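Local atomic coordinates of putative N-acetylmuramoyl-L-alanine amidase,autolysin cwp6 (Peptoclostridium difficile, PDB entry 5J72), a protein that probably cleaves the amide bond of N-acetylmuramoyl-L-alanine in peptidoglycan as a zinc-dependent amidase and carries three CWB2 modules for attachment to the cell wall. Residues A[170-175]-A[287-292]; A[240-245]-A[265-270]. All coordinates share one frame; numbering follows the deposited sequence. Where two conformers were deposited one is given.

Overall arrangement
Contacts 1 and 2 lie side by side, their centres about 6 Å apart, and illustrate how chemistry follows depth. Contact 1 is core: every touching residue is buried, and aliphatic groups from one CWB2 module meet the edge strand 287-290 of the next. Contact 2 stays within that second module, joining the start of helix 241-253 to the loop before helix 270-283; it is only partly buried, and a salt bridge, a guanidinium-on-tyrosine stack and hydrogen bonds do the work. Segments 287-292 and 240-245 meet directly, Ser245 OG lying 2.9 Å from Leu289 N, probably hydrogen-bonded, while strand 287-290 also pairs through Ala290 with Gly266.

Contact 1 (A[170-175]-A[287-292]); sequences GITATP and IILANK
Thr172 approaches the strand with its methyl, not its hydroxyl: OG1 sits in the crowded position between the backbone N and carbonyl carbon (chi1 53°), which leaves CG2 beside the backbone N and aimed at segment 287-292. There Thr172 CG2 meets Leu289 tip to tip, 3.6 Å from its CG, and also lies 3.7 Å from Ile287 CG2. Leu289, with CG anti to its carbonyl carbon, turns CD1 toward Ile171 as well; the two chains cross obliquely, Ile171 CD1 resting 3.8 Å from Leu289 CD1. This is where two CWB2 modules of the chain meet: a type I turn from Gly170 to Ala173, leading into helix 174-180, packs against 287-290, an outermost strand of a four-stranded parallel sheet. Ile287 and Leu289 direct their side chains to the turn, and Ile288 between them points away. The CG1 arm of Ile287 touches two partners: its end, CD1, lies 3.7 Å from Ile171 O, and CG1 itself 4.2 Å from Pro175 CG, where the proline ring crosses it at about a right angle. No direct hydrogen bond joins the segments; a single water donates to Thr172 O (2.7 Å) and accepts from Ile287 N (3.1 Å), bridging two backbone polar groups beside the apolar cluster.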
loop_
_atom_site.group_PDB
_atom_site.type_symbol
_atom_site.label_atom_id
_atom_site.label_comp_id
_atom_site.label_asym_id
_atom_site.label_seq_id
_atom_site.Cartn_x
_atom_site.Cartn_y
_atom_site.Cartn_z
ATOM N N GLY A 170 6.581 -12.681 -11.292
ATOM C CA GLY A 170 5.498 -11.959 -11.938
ATOM C C GLY A 170 5.306 -10.566 -11.379
ATOM O O GLY A 170 4.279 -9.952 -11.584
ATOM N N ILE A 171 6.325 -10.030 -10.660
ATOM C CA ILE A 171 6.174 -8.739 -10.062
ATOM C C ILE A 171 6.083 -7.609 -11.091
ATOM O O ILE A 171 5.761 -6.499 -10.688
ATOM C CB ILE A 171 7.463 -8.237 -9.141
ATOM C CG1 ILE A 171 8.739 -8.242 -10.072
ATOM C CG2 ILE A 171 7.591 -9.163 -7.907
ATOM C CD1 ILE A 171 10.114 -8.411 -9.369
ATOM N N THR A 172 6.411 -7.809 -12.361
ATOM C CA THR A 172 6.246 -6.683 -13.304
ATOM C C THR A 172 5.040 -7.015 -14.249
ATOM O O THR A 172 4.785 -6.270 -15.209
ATOM C CB THR A 172 7.522 -6.487 -14.158
ATOM O OG1 THR A 172 7.833 -7.736 -14.752
ATOM C CG2 THR A 172 8.709 -5.986 -13.257
ATOM N N ALA A 173 4.313 -8.088 -13.953
ATOM C CA ALA A 173 3.145 -8.525 -14.760
ATOM C C ALA A 173 1.939 -7.635 -14.580
ATOM O O ALA A 173 1.160 -7.572 -15.507
ATOM C CB ALA A 173 2.745 -9.930 -14.364
ATOM N N THR A 174 1.767 -6.889 -13.427
ATOM C CA THR A 174 0.528 -6.105 -13.277
ATOM C C THR A 174 0.290 -5.093 -14.326
ATOM O O THR A 174 -0.835 -5.006 -14.797
ATOM C CB THR A 174 0.421 -5.473 -11.823
ATOM O OG1 THR A 174 0.203 -6.573 -10.947
ATOM C CG2 THR A 174 -0.698 -4.500 -11.703
ATOM N N PRO A 175 1.281 -4.275 -14.764
ATOM C CA PRO A 175 0.990 -3.284 -15.810
ATOM C C PRO A 175 0.544 -3.914 -17.158
ATOM O O PRO A 175 -0.205 -3.315 -17.918
ATOM C CB PRO A 175 2.318 -2.490 -15.922
ATOM C CG PRO A 175 2.919 -2.633 -14.566
ATOM C CD PRO A 175 2.623 -4.070 -14.178
ATOM N N ILE A 287 7.071 -1.370 -15.256
ATOM C CA ILE A 287 8.048 -1.424 -14.161
ATOM C C ILE A 287 9.308 -2.014 -14.835
ATOM O O ILE A 287 9.258 -3.095 -15.444
ATOM C CB ILE A 287 7.601 -2.357 -13.016
ATOM C CG1 ILE A 287 6.337 -1.770 -12.301
ATOM C CG2 ILE A 287 8.781 -2.526 -12.009
ATOM C CD1 ILE A 287 5.693 -2.890 -11.376
ATOM N N ILE A 288 10.414 -1.265 -14.770
ATOM C CA ILE A 288 11.649 -1.693 -15.414
ATOM C C ILE A 288 12.549 -2.126 -14.305
ATOM O O ILE A 288 12.804 -1.365 -13.362
ATOM C CB ILE A 288 12.237 -0.505 -16.196
ATOM C CG1 ILE A 288 11.357 -0.157 -17.443
ATOM C CG2 ILE A 288 13.704 -0.851 -16.612
ATOM C CD1 ILE A 288 11.367 -1.251 -18.568
ATOM N N LEU A 289 13.018 -3.359 -14.363
ATOM C CA LEU A 289 13.900 -3.830 -13.325
ATOM C C LEU A 289 15.398 -3.556 -13.683
ATOM O O LEU A 289 15.836 -3.796 -14.805
ATOM C CB LEU A 289 13.662 -5.321 -13.071
ATOM C CG LEU A 289 12.232 -5.611 -12.598
ATOM C CD1 LEU A 289 12.101 -7.156 -12.303
ATOM C CD2 LEU A 289 11.939 -4.801 -11.277
ATOM N N ALA A 290 16.150 -3.103 -12.713
ATOM C CA ALA A 290 17.539 -2.696 -12.946
ATOM C C ALA A 290 18.506 -3.261 -11.920
ATOM O O ALA A 290 18.147 -3.950 -10.955
ATOM C CB ALA A 290 17.601 -1.174 -12.866
ATOM N N ASN A 291 19.819 -2.971 -12.187
ATOM C CA ASN A 291 20.884 -3.277 -11.250
ATOM C C ASN A 291 21.056 -2.005 -10.410
ATOM O O ASN A 291 20.481 -0.966 -10.736
ATOM C CB ASN A 291 22.216 -3.601 -12.023
ATOM C CG ASN A 291 22.064 -4.889 -12.775
ATOM O OD1 ASN A 291 21.920 -5.914 -12.146
ATOM N ND2 ASN A 291 21.959 -4.909 -14.092
ATOM N N LYS A 292 21.861 -2.049 -9.372
ATOM C CA LYS A 292 22.059 -0.876 -8.539
ATOM C C LYS A 292 22.547 0.353 -9.293
ATOM O O LYS A 292 22.043 1.448 -9.041
ATOM C CB LYS A 292 23.049 -1.207 -7.440
ATOM C CG LYS A 292 23.304 -0.013 -6.539
ATOM C CD LYS A 292 23.925 -0.475 -5.227
ATOM C CE LYS A 292 24.756 0.593 -4.602
ATOM N NZ LYS A 292 25.773 0.005 -3.686
HETATM O O HOH W 1 5.571 -3.869 -16.198
#

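Contact 2 (A[240-245]-A[265-270]); sequences DRHETS and NGYAGE
Arg241 leaves the first turn of its helix with CG anti to the carbonyl carbon (chi1 -51°) and then runs extended from CG to NE, so its guanidinium reaches the loop 265-270. Tyr267, its CG likewise anti to the carbonyl carbon, lays its ring along that chain. Guanidinium and ring are nearly parallel, planes 11° apart, in a cation-pi stack offset toward the rim, with Tyr267 CE1 3.5 Å from Arg241 NE; Arg241 CD adds a CH-pi contact, 3.7 Å from the Tyr267 ring centroid. Arg241 NH1 donates to two acceptors lying in the guanidinium plane: Gly266 O at 2.8 Å, approached from above the carbonyl plane, and Glu270 OE1 at 2.7 Å, met on its anti lone pair. Arg241 NH2 also bonds to Glu270 OE1, at 2.8 Å, so one oxygen takes both prongs of an end-on salt bridge. Beside the stack, His242 NE2 meets the Tyr267 ring edge in plane, 3.6 Å from CE2. Within one CWB2 module, the contact thus joins the start of helix 241-253, N-capped by Asp240 through OD1 and Glu243 N, to the loop between strand 260-265 and helix 270-283. With Glu270 in the first turn of the latter helix, its carboxylate is probably kept ionised by the helix dipole and by Arg241, whose positive charge is probably balanced by the carboxylate and eased by the carbonyl oxygen and the aromatic face.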
loop_
_atom_site.group_PDB
_atom_site.type_symbol
_atom_site.label_atom_id
_atom_site.label_comp_id
_atom_site.label_asym_id
_atom_site.label_seq_id
_atom_site.Cartn_x
_atom_site.Cartn_y
_atom_site.Cartn_z
ATOM N N ASP A 240 16.419 -13.551 -17.489
ATOM C CA ASP A 240 16.370 -13.196 -16.083
ATOM C C ASP A 240 15.236 -12.168 -15.895
ATOM O O ASP A 240 14.630 -11.783 -16.885
ATOM C CB ASP A 240 17.729 -12.584 -15.627
ATOM C CG ASP A 240 18.147 -11.236 -16.224
ATOM O OD1 ASP A 240 17.346 -10.611 -16.926
ATOM O OD2 ASP A 240 19.288 -10.811 -15.981
ATOM N N ARG A 241 14.981 -11.740 -14.689
ATOM C CA ARG A 241 13.920 -10.737 -14.389
ATOM C C ARG A 241 14.112 -9.475 -15.156
ATOM O O ARG A 241 13.134 -8.885 -15.563
ATOM C CB ARG A 241 14.001 -10.296 -12.930
ATOM C CG ARG A 241 14.039 -11.458 -12.008
ATOM C CD ARG A 241 14.251 -11.036 -10.596
ATOM N NE ARG A 241 13.918 -12.157 -9.747
ATOM C CZ ARG A 241 13.705 -12.045 -8.456
ATOM N NH1 ARG A 241 13.801 -10.867 -7.869
ATOM N NH2 ARG A 241 13.383 -13.108 -7.731
ATOM N N HIS A 242 15.364 -9.007 -15.369
ATOM C CA HIS A 242 15.522 -7.715 -16.064
ATOM C C HIS A 242 15.069 -7.806 -17.454
ATOM O O HIS A 242 14.374 -6.896 -17.918
ATOM C CB HIS A 242 16.996 -7.190 -16.081
ATOM C CG HIS A 242 17.680 -7.329 -14.767
ATOM N ND1 HIS A 242 17.516 -6.406 -13.753
ATOM C CD2 HIS A 242 18.518 -8.279 -14.292
ATOM C CE1 HIS A 242 18.232 -6.806 -12.714
ATOM N NE2 HIS A 242 18.848 -7.930 -13.009
ATOM N N GLU A 243 15.438 -8.902 -18.179
ATOM C CA GLU A 243 15.019 -9.009 -19.563
ATOM C C GLU A 243 13.476 -9.242 -19.646
ATOM O O GLU A 243 12.855 -8.711 -20.524
ATOM C CB GLU A 243 15.711 -10.214 -20.279
ATOM C CG GLU A 243 15.528 -10.021 -21.795
ATOM C CD GLU A 243 16.053 -11.227 -22.628
ATOM O OE1 GLU A 243 16.310 -12.327 -22.086
ATOM O OE2 GLU A 243 16.171 -11.029 -23.829
ATOM N N THR A 244 12.933 -10.055 -18.779
ATOM C CA THR A 244 11.474 -10.247 -18.788
ATOM C C THR A 244 10.746 -8.903 -18.598
ATOM O O THR A 244 9.776 -8.669 -19.299
ATOM C CB THR A 244 11.083 -11.209 -17.692
ATOM O OG1 THR A 244 11.692 -12.460 -18.018
ATOM C CG2 THR A 244 9.516 -11.400 -17.630
ATOM N N SER A 245 11.242 -7.998 -17.685
ATOM C CA SER A 245 10.577 -6.708 -17.507
ATOM C C SER A 245 10.703 -5.927 -18.784
ATOM O O SER A 245 9.795 -5.199 -19.189
ATOM C CB SER A 245 11.146 -5.959 -16.284
ATOM O OG SER A 245 12.394 -5.302 -16.482
ATOM N N ASN A 265 15.004 -2.228 -8.220
ATOM C CA ASN A 265 16.158 -3.136 -8.311
ATOM C C ASN A 265 15.582 -4.556 -8.474
ATOM O O ASN A 265 14.825 -4.979 -7.646
ATOM C CB ASN A 265 17.024 -2.986 -7.056
ATOM C CG ASN A 265 18.288 -3.793 -7.183
ATOM O OD1 ASN A 265 18.208 -5.010 -7.407
ATOM N ND2 ASN A 265 19.476 -3.182 -7.060
ATOM N N GLY A 266 15.925 -5.247 -9.582
ATOM C CA GLY A 266 15.362 -6.560 -9.885
ATOM C C GLY A 266 15.480 -7.573 -8.787
ATOM O O GLY A 266 14.506 -8.231 -8.434
ATOM N N TYR A 267 16.710 -7.739 -8.226
ATOM C CA TYR A 267 16.897 -8.764 -7.215
ATOM C C TYR A 267 16.897 -8.200 -5.793
ATOM O O TYR A 267 16.597 -8.928 -4.842
ATOM C CB TYR A 267 18.220 -9.556 -7.489
ATOM C CG TYR A 267 18.038 -10.488 -8.665
ATOM C CD1 TYR A 267 17.585 -11.788 -8.484
ATOM C CD2 TYR A 267 18.283 -10.058 -9.967
ATOM C CE1 TYR A 267 17.380 -12.634 -9.567
ATOM C CE2 TYR A 267 18.077 -10.897 -11.054
ATOM C CZ TYR A 267 17.626 -12.182 -10.846
ATOM O OH TYR A 267 17.420 -13.014 -11.918
ATOM N N ALA A 268 17.204 -6.923 -5.623
ATOM C CA ALA A 268 17.196 -6.443 -4.251
ATOM C C ALA A 268 15.962 -5.569 -3.974
ATOM O O ALA A 268 15.810 -5.112 -2.845
ATOM C CB ALA A 268 18.459 -5.615 -3.985
ATOM N N GLY A 269 15.067 -5.328 -4.981
ATOM C CA GLY A 269 13.923 -4.468 -4.708
ATOM C C GLY A 269 12.608 -5.089 -5.093
ATOM O O GLY A 269 11.770 -4.461 -5.747
ATOM N N GLU A 270 12.430 -6.345 -4.699
ATOM C CA GLU A 270 11.191 -7.047 -5.002
ATOM C C GLU A 270 9.999 -6.297 -4.380
ATOM O O GLU A 270 8.966 -6.142 -5.038
ATOM C CB GLU A 270 11.256 -8.479 -4.452
ATOM C CG GLU A 270 12.200 -9.356 -5.274
ATOM C CD GLU A 270 12.309 -10.813 -4.728
ATOM O OE1 GLU A 270 13.068 -11.609 -5.334
ATOM O OE2 GLU A 270 11.625 -11.154 -3.731
#